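Long-range contacts in predicted protein (Acinetobacter sp. RUH2624, PDB 4MEA), which hydrolyses epoxides as a secreted alpha/beta hydrolase of the Cif family, and probably acts as a virulence factor: residues Phe207-Tyr211 with Thr303-Met307; Tyr141-Asn146 with Asn253-Leu257. Where two conformers were deposited one is given. Residues are numbered along the deposited sequence.

Contact 1. Residues Phe207-Tyr211 with Thr303-Met307; sequences FIKTY and TGHWM
W306, Y211 and I208 carry most of this buried contact (247 Å² in all), in which the helical segment 207-211 meets the irregular loop 303-307. The backbones are in register at H305, whose CA lies 5.5 Å from the CA of Y211. Two hydrogen bonds join the segments. Y211, with backbone angles of -91/-1, offers its carbonyl O to the backbone N of H305 at 2.8 Å and almost linearly (178°). W306, at the centre of an inverse gamma turn (-88/75), points its CA-to-CB bond toward the helix; with chi1 m and chi2 108° its NE1 donates to the I208 O at 2.8 Å (147°), with the carbonyl at the indole edge. G304 CA passes 3.5 Å from Y211 O, and a CB there would clash with that oxygen. H305 follows the last sheet strand and bonds D134 through NE2 and D158 through ND1, the layout of the nucleophile-histidine-acid catalytic triad of alpha/beta hydrolases; helix 200-211, in the excursion between strands 151-157 and 267-272, probably belongs to the cap over that site. Apolar contacts add to this: I208 CG1 lies 3.9 Å and F207 CE2 4.1 Å from W306 CZ2, and the ring of F218 also meets the indole. Y211 CB, on an m rotamer, sits 3.8 Å from H305 CB, while F188 of the second subunit packs on F207 and Y211.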
loop_
_atom_site.group_PDB
_atom_site.type_symbol
_atom_site.label_atom_id
_atom_site.label_comp_id
_atom_site.label_asym_id
_atom_site.label_seq_id
_atom_site.Cartn_x
_atom_site.Cartn_y
_atom_site.Cartn_z
ATOM N N PHE A 207 1.846 12.469 -1.924
ATOM C CA PHE A 207 0.578 11.853 -2.317
ATOM C C PHE A 207 -0.254 12.756 -3.247
ATOM O O PHE A 207 -0.687 12.328 -4.322
ATOM C CB PHE A 207 -0.234 11.513 -1.057
ATOM C CG PHE A 207 -1.526 10.792 -1.331
ATOM C CD1 PHE A 207 -1.587 9.407 -1.291
ATOM C CD2 PHE A 207 -2.689 11.504 -1.597
ATOM C CE1 PHE A 207 -2.788 8.740 -1.533
ATOM C CE2 PHE A 207 -3.893 10.857 -1.835
ATOM C CZ PHE A 207 -3.945 9.468 -1.805
ATOM N N ILE A 208 -0.478 14.001 -2.831
ATOM C CA ILE A 208 -1.268 14.948 -3.634
ATOM C C ILE A 208 -0.624 15.235 -5.007
ATOM O O ILE A 208 -1.298 15.187 -6.039
ATOM C CB ILE A 208 -1.526 16.274 -2.866
ATOM C CG1 ILE A 208 -2.503 16.046 -1.711
ATOM C CG2 ILE A 208 -2.048 17.361 -3.801
ATOM C CD1 ILE A 208 -2.551 17.215 -0.727
ATOM N N LYS A 209 0.672 15.532 -5.028
ATOM C CA LYS A 209 1.343 15.774 -6.310
ATOM C C LYS A 209 1.307 14.535 -7.226
ATOM O O LYS A 209 1.117 14.662 -8.432
ATOM C CB LYS A 209 2.770 16.273 -6.109
ATOM C CG LYS A 209 2.865 17.775 -5.875
ATOM C CD LYS A 209 4.313 18.175 -5.739
ATOM C CE LYS A 209 4.492 19.670 -5.786
ATOM N NZ LYS A 209 5.935 20.001 -5.659
ATOM N N THR A 210 1.451 13.343 -6.647
ATOM C CA THR A 210 1.421 12.102 -7.427
ATOM C C THR A 210 0.134 11.952 -8.226
ATOM O O THR A 210 0.150 11.570 -9.393
ATOM C CB THR A 210 1.584 10.854 -6.510
ATOM O OG1 THR A 210 2.933 10.792 -6.040
ATOM C CG2 THR A 210 1.287 9.565 -7.281
ATOM N N TYR A 211 -0.985 12.253 -7.585
ATOM C CA TYR A 211 -2.246 12.025 -8.268
ATOM C C TYR A 211 -2.704 13.249 -9.058
ATOM O O TYR A 211 -3.701 13.186 -9.777
ATOM C CB TYR A 211 -3.292 11.463 -7.303
ATOM C CG TYR A 211 -2.760 10.229 -6.606
ATOM C CD1 TYR A 211 -2.586 9.035 -7.297
ATOM C CD2 TYR A 211 -2.390 10.269 -5.274
ATOM C CE1 TYR A 211 -2.076 7.908 -6.668
ATOM C CE2 TYR A 211 -1.879 9.151 -4.638
ATOM C CZ TYR A 211 -1.726 7.981 -5.336
ATOM O OH TYR A 211 -1.227 6.881 -4.691
ATOM N N THR A 303 -5.871 16.203 -16.941
ATOM C CA THR A 303 -6.394 16.530 -15.614
ATOM C C THR A 303 -6.211 15.347 -14.675
ATOM O O THR A 303 -6.577 14.217 -15.006
ATOM C CB THR A 303 -7.899 16.897 -15.669
ATOM O OG1 THR A 303 -8.087 18.005 -16.555
ATOM C CG2 THR A 303 -8.437 17.266 -14.265
ATOM N N GLY A 304 -5.631 15.612 -13.512
ATOM C CA GLY A 304 -5.411 14.578 -12.516
ATOM C C GLY A 304 -6.600 14.443 -11.580
ATOM O O GLY A 304 -7.699 14.888 -11.890
ATOM N N HIS A 305 -6.363 13.841 -10.421
ATOM C CA HIS A 305 -7.407 13.533 -9.444
ATOM C C HIS A 305 -8.084 14.758 -8.810
ATOM O O HIS A 305 -9.280 14.738 -8.516
ATOM C CB HIS A 305 -6.801 12.649 -8.351
ATOM C CG HIS A 305 -7.793 12.155 -7.350
ATOM N ND1 HIS A 305 -8.828 11.306 -7.686
ATOM C CD2 HIS A 305 -7.901 12.379 -6.018
ATOM C CE1 HIS A 305 -9.537 11.034 -6.603
ATOM N NE2 HIS A 305 -8.997 11.675 -5.578
ATOM N N TRP A 306 -7.319 15.820 -8.589
ATOM C CA TRP A 306 -7.835 16.991 -7.882
ATOM C C TRP A 306 -8.488 17.917 -8.903
ATOM O O TRP A 306 -7.947 18.968 -9.256
ATOM C CB TRP A 306 -6.697 17.676 -7.113
ATOM C CG TRP A 306 -5.815 16.666 -6.429
ATOM C CD1 TRP A 306 -4.546 16.310 -6.778
ATOM C CD2 TRP A 306 -6.164 15.854 -5.299
ATOM N NE1 TRP A 306 -4.075 15.336 -5.928
ATOM C CE2 TRP A 306 -5.048 15.037 -5.011
ATOM C CE3 TRP A 306 -7.313 15.737 -4.503
ATOM C CZ2 TRP A 306 -5.042 14.121 -3.958
ATOM C CZ3 TRP A 306 -7.307 14.817 -3.448
ATOM C CH2 TRP A 306 -6.178 14.020 -3.192
ATOM N N MET A 307 -9.671 17.513 -9.360
ATOM C CA MET A 307 -10.204 17.981 -10.634
ATOM C C MET A 307 -10.579 19.456 -10.671
ATOM O O MET A 307 -10.410 20.105 -11.698
ATOM C CB MET A 307 -11.386 17.116 -11.062
ATOM C CG MET A 307 -11.028 15.637 -11.245
ATOM S SD MET A 307 -12.479 14.662 -11.682
ATOM C CE MET A 307 -12.908 15.356 -13.275
#

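Contact 2. Residues Tyr141-Asn146 with Asn253-Leu257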
loop_
_atom_site.group_PDB
_atom_site.type_symbol
_atom_site.label_atom_id
_atom_site.label_comp_id
_atom_site.label_asym_id
_atom_site.label_seq_id
_atom_site.Cartn_x
_atom_site.Cartn_y
_atom_site.Cartn_z
ATOM N N TYR A 141 -23.207 6.358 -1.862
ATOM C CA TYR A 141 -24.054 5.598 -2.786
ATOM C C TYR A 141 -25.441 5.224 -2.236
ATOM O O TYR A 141 -26.443 5.394 -2.938
ATOM C CB TYR A 141 -23.374 4.390 -3.457
ATOM C CG TYR A 141 -24.295 3.853 -4.535
ATOM C CD1 TYR A 141 -24.466 4.539 -5.733
ATOM C CD2 TYR A 141 -25.059 2.707 -4.321
ATOM C CE1 TYR A 141 -25.351 4.068 -6.719
ATOM C CE2 TYR A 141 -25.942 2.234 -5.281
ATOM C CZ TYR A 141 -26.088 2.915 -6.475
ATOM O OH TYR A 141 -26.976 2.438 -7.420
ATOM N N PRO A 142 -25.510 4.707 -0.994
ATOM C CA PRO A 142 -26.831 4.405 -0.428
ATOM C C PRO A 142 -27.703 5.651 -0.315
ATOM O O PRO A 142 -28.903 5.552 -0.543
ATOM C CB PRO A 142 -26.502 3.842 0.957
ATOM C CG PRO A 142 -25.129 3.236 0.770
ATOM C CD PRO A 142 -24.422 4.195 -0.141
ATOM N N LEU A 143 -27.113 6.797 0.014
ATOM C CA LEU A 143 -27.868 8.051 0.042
ATOM C C LEU A 143 -28.546 8.307 -1.303
ATOM O O LEU A 143 -29.760 8.548 -1.375
ATOM C CB LEU A 143 -26.956 9.231 0.414
ATOM C CG LEU A 143 -27.612 10.610 0.578
ATOM C CD1 LEU A 143 -26.830 11.472 1.555
ATOM C CD2 LEU A 143 -27.767 11.325 -0.757
ATOM N N VAL A 144 -27.763 8.249 -2.376
ATOM C CA VAL A 144 -28.287 8.500 -3.715
ATOM C C VAL A 144 -29.286 7.436 -4.176
ATOM O O VAL A 144 -30.373 7.763 -4.658
ATOM C CB VAL A 144 -27.143 8.627 -4.746
ATOM C CG1 VAL A 144 -27.704 8.691 -6.167
ATOM C CG2 VAL A 144 -26.295 9.862 -4.432
ATOM N N ALA A 145 -28.912 6.168 -4.035
ATOM C CA ALA A 145 -29.763 5.058 -4.459
ATOM C C ALA A 145 -31.099 5.006 -3.704
ATOM O O ALA A 145 -32.128 4.687 -4.289
ATOM C CB ALA A 145 -29.025 3.734 -4.315
ATOM N N ASN A 146 -31.082 5.312 -2.409
ATOM C CA ASN A 146 -32.301 5.241 -1.610
ATOM C C ASN A 146 -33.172 6.491 -1.680
ATOM O O ASN A 146 -34.285 6.505 -1.152
ATOM C CB ASN A 146 -31.967 4.933 -0.147
ATOM C CG ASN A 146 -31.553 3.497 0.057
ATOM O OD1 ASN A 146 -32.024 2.606 -0.645
ATOM N ND2 ASN A 146 -30.658 3.262 1.012
ATOM N N ASN A 253 -23.215 -1.748 -0.866
ATOM C CA ASN A 253 -23.524 -1.320 -2.221
ATOM C C ASN A 253 -23.889 -2.490 -3.121
ATOM O O ASN A 253 -24.768 -2.379 -3.976
ATOM C CB ASN A 253 -22.373 -0.497 -2.829
ATOM C CG ASN A 253 -22.239 0.879 -2.179
ATOM O OD1 ASN A 253 -23.185 1.376 -1.556
ATOM N ND2 ASN A 253 -21.065 1.493 -2.311
ATOM N N GLU A 254 -23.201 -3.610 -2.945
ATOM C CA GLU A 254 -23.508 -4.799 -3.729
ATOM C C GLU A 254 -24.940 -5.261 -3.444
ATOM O O GLU A 254 -25.654 -5.716 -4.343
ATOM C CB GLU A 254 -22.509 -5.920 -3.413
ATOM C CG GLU A 254 -21.109 -5.673 -3.980
ATOM C CD GLU A 254 -21.053 -5.797 -5.500
ATOM O OE1 GLU A 254 -21.891 -6.521 -6.077
ATOM O OE2 GLU A 254 -20.166 -5.176 -6.123
ATOM N N ALA A 255 -25.356 -5.138 -2.189
ATOM C CA ALA A 255 -26.714 -5.519 -1.806
ATOM C C ALA A 255 -27.741 -4.614 -2.491
ATOM O O ALA A 255 -28.767 -5.082 -2.976
ATOM C CB ALA A 255 -26.878 -5.479 -0.282
ATOM N N LEU A 256 -27.460 -3.316 -2.535
ATOM C CA LEU A 256 -28.330 -2.379 -3.234
ATOM C C LEU A 256 -28.394 -2.703 -4.721
ATOM O O LEU A 256 -29.471 -2.737 -5.306
ATOM C CB LEU A 256 -27.866 -0.930 -3.021
ATOM C CG LEU A 256 -28.027 -0.377 -1.595
ATOM C CD1 LEU A 256 -27.206 0.888 -1.404
ATOM C CD2 LEU A 256 -29.495 -0.122 -1.280
ATOM N N LEU A 257 -27.243 -2.948 -5.338
ATOM C CA LEU A 257 -27.228 -3.264 -6.765
ATOM C C LEU A 257 -28.005 -4.550 -7.052
ATOM O O LEU A 257 -28.678 -4.656 -8.076
ATOM C CB LEU A 257 -25.796 -3.386 -7.294
ATOM C CG LEU A 257 -24.886 -2.157 -7.170
ATOM C CD1 LEU A 257 -23.572 -2.403 -7.899
ATOM C CD2 LEU A 257 -25.572 -0.920 -7.721
HETATM O O HOH W 1 -20.821 4.569 -1.465
#
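Helices 136-146 and 246-258 run side by side here, their short segments nearly parallel (19°) and 10.5 Å apart at the closest approach of the axes. N253 opens the second segment, its CA 6.9 Å from that of P142. Its OD1 lies 3.4 Å from P142 CD and 3.6 Å from Y141 CB, near the plane of the tyrosine ring, and finds no hydrogen-bond partner in the model, with only carbon of P142 and Y141 close to it across the contact. Its ND2 is better served: it donates to the carbonyl of P162 and, at 3.2 Å, to a water that also accepts from Y141 N at 3.0 Å. One helical turn on, L256 points toward the first helix and fits against P142, Y141 and A145. Its CD1 is 3.7 Å from P142 CA, 3.8 Å from P142 CG and 4.1 Å from Y141 CD2, while its CD2 lies 3.8 Å from N146 OD1. L257 follows with CD2 4.0 Å from Y141 CE2; the tyrosine OH bonds the carbonyl of K261, and its ring meets F288 edge-to-face. Both helices lead into neighbouring parallel strands, 151-157 and 267-272, so they pack as flanking helices of the alpha/beta hydrolase core. Apolar surfaces do most of the holding, and the shared water supplies the polar link between the segments; N253 OD1 is buried without a modelled partner, which probably costs some energy.

The two contacts lie on opposite sides of the chain's centre, 27 Å apart between centres and about 15 Å between nearest atoms, and they share no residue. Their segments alternate along the chain: 141-146, 207-211, 253-257, then 303-307. Contact 2 joins helices that precede adjacent strands of the central sheet, whereas contact 1 ties a helix from the probable cap to the loop after edge strand 295-300. Helix 136-146 begins just after D134, the partner of H305. The two loops of chain they close therefore overlap: contact 2 joins two core helices on either side of the probable cap in sequence, contact 1 joins the cap to the histidine loop.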